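Local coordinates for protein DNA polymerase sliding clamp (Archaeoglobus fulgidus, PDB 1RWZ) that probably serves as a ring-shaped, homotrimeric sliding clamp that encircles DNA and tethers the polymerase and other processing proteins to it during replication, at residues 136-139 and 140-144. Sequence-based numbering, arbitrary orientation.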
loop_
_atom_site.group_PDB
_atom_site.type_symbol
_atom_site.label_atom_id
_atom_site.label_comp_id
_atom_site.label_asym_id
_atom_site.label_seq_id
_atom_site.Cartn_x
_atom_site.Cartn_y
_atom_site.Cartn_z
ATOM N N GLY A 136 12.711 -16.158 5.456
ATOM C CA GLY A 136 11.328 -15.716 5.524
ATOM C C GLY A 136 10.601 -16.327 6.703
ATOM O O GLY A 136 9.773 -15.674 7.347
ATOM N N GLU A 137 10.906 -17.590 6.987
ATOM C CA GLU A 137 10.294 -18.299 8.100
ATOM C C GLU A 137 10.765 -17.664 9.409
ATOM O O GLU A 137 9.981 -17.486 10.344
ATOM C CB GLU A 137 10.692 -19.774 8.063
ATOM C CG GLU A 137 10.047 -20.634 9.133
ATOM C CD GLU A 137 8.535 -20.749 8.984
ATOM O OE1 GLU A 137 7.971 -20.210 8.006
ATOM O OE2 GLU A 137 7.908 -21.388 9.851
ATOM N N PHE A 138 12.051 -17.325 9.461
ATOM C CA PHE A 138 12.636 -16.693 10.645
ATOM C C PHE A 138 11.958 -15.339 10.852
ATOM O O PHE A 138 11.560 -14.989 11.965
ATOM C CB PHE A 138 14.141 -16.494 10.434
ATOM C CG PHE A 138 14.835 -15.782 11.568
ATOM C CD1 PHE A 138 15.121 -16.444 12.757
ATOM C CD2 PHE A 138 15.224 -14.454 11.429
ATOM C CE1 PHE A 138 15.796 -15.787 13.796
ATOM C CE2 PHE A 138 15.897 -13.790 12.461
ATOM C CZ PHE A 138 16.182 -14.460 13.644
ATOM N N LYS A 139 11.819 -14.591 9.761
ATOM C CA LYS A 139 11.194 -13.274 9.790
ATOM C C LYS A 139 9.786 -13.357 10.377
ATOM O O LYS A 139 9.385 -12.500 11.163
ATOM C CB LYS A 139 11.156 -12.699 8.370
ATOM C CG LYS A 139 10.621 -11.280 8.242
ATOM C CD LYS A 139 10.908 -10.739 6.848
ATOM C CE LYS A 139 10.414 -9.311 6.671
ATOM N NZ LYS A 139 10.906 -8.718 5.391
ATOM N N LYS A 140 9.039 -14.390 9.996
ATOM C CA LYS A 140 7.683 -14.577 10.499
ATOM C C LYS A 140 7.699 -14.893 11.992
ATOM O O LYS A 140 6.829 -14.443 12.741
ATOM C CB LYS A 140 6.986 -15.711 9.742
ATOM C CG LYS A 140 6.634 -15.377 8.303
ATOM C CD LYS A 140 6.144 -16.626 7.574
ATOM C CE LYS A 140 5.767 -16.329 6.132
ATOM N NZ LYS A 140 4.585 -15.426 6.047
ATOM N N ALA A 141 8.688 -15.672 12.423
ATOM C CA ALA A 141 8.803 -16.032 13.829
ATOM C C ALA A 141 9.037 -14.773 14.660
ATOM O O ALA A 141 8.410 -14.580 15.704
ATOM C CB ALA A 141 9.954 -17.016 14.032
ATOM N N ILE A 142 9.942 -13.921 14.190
ATOM C CA ILE A 142 10.256 -12.677 14.886
ATOM C C ILE A 142 9.034 -11.758 14.903
ATOM O O ILE A 142 8.766 -11.083 15.897
ATOM C CB ILE A 142 11.449 -11.948 14.215
ATOM C CG1 ILE A 142 12.698 -12.837 14.271
ATOM C CG2 ILE A 142 11.721 -10.614 14.899
ATOM C CD1 ILE A 142 13.092 -13.284 15.684
ATOM N N ALA A 143 8.286 -11.737 13.805
ATOM C CA ALA A 143 7.094 -10.900 13.726
ATOM C C ALA A 143 6.054 -11.356 14.743
ATOM O O ALA A 143 5.374 -10.531 15.355
ATOM C CB ALA A 143 6.506 -10.944 12.311
ATOM N N ALA A 144 5.931 -12.667 14.922
ATOM C CA ALA A 144 4.976 -13.220 15.879
ATOM C C ALA A 144 5.420 -12.883 17.304
ATOM O O ALA A 144 4.615 -12.457 18.134
ATOM C CB ALA A 144 4.873 -14.730 15.705
#
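Lys140 N donates to Gly136 O at 3.0 Å, one of four successive i to i+4 bonds joining residues 136-139 to 140-144 in the amphipathic helix 135-146. In the PCNA clamp fold this is one of the helices that line the hole of the trimeric ring, with the β-strands outside. The side chain of Lys140 runs back alongside the preceding turn because CG stands beside its own backbone N (chi1 -71°), which brings CG to 3.3 Å from Gly136 O. Its exposure is consistent with a basic surface facing DNA. Farther out, Lys140 CD passes 4.0 Å from Glu137 OE1, the two chains crossing at about a right angle. The charged ends do not meet: Glu137 OE1 and Lys140 NZ are 6.2 Å apart, so any attraction between them is probably modest. At the next residue, Ala141 N bonds to Glu137 O, and its methyl sits near Phe138 O on the buried side, where Ile163 and Phe174 of neighbouring strands also touch it. Ile142 N reaches Phe138 O in the straightest of the four bonds (N-H...O 164°). Phe138 swings its ring out with CG opposite the backbone N (chi1 177°), presenting one face to Ile142 CG1, which lies offset toward the rim and makes a CH-pi contact, 4.0 Å from the ring centroid; Ile142 CD1 continues to 3.9 Å from Phe138 CZ. The same ring packs on Ile163, Leu211 and Ile213, tying the helix to strands 160-166 and 210-215. Ala143 N is the fourth donor, to Lys139 O, and Ala144 N carries the pattern on to Lys140 O. The extended Lys139 chain leaves the helix toward the carbonyl oxygens of Cys202 and Ala205, to which its NZ is hydrogen-bonded, while Ala143 CB stays 3.5 Å from Lys139 O.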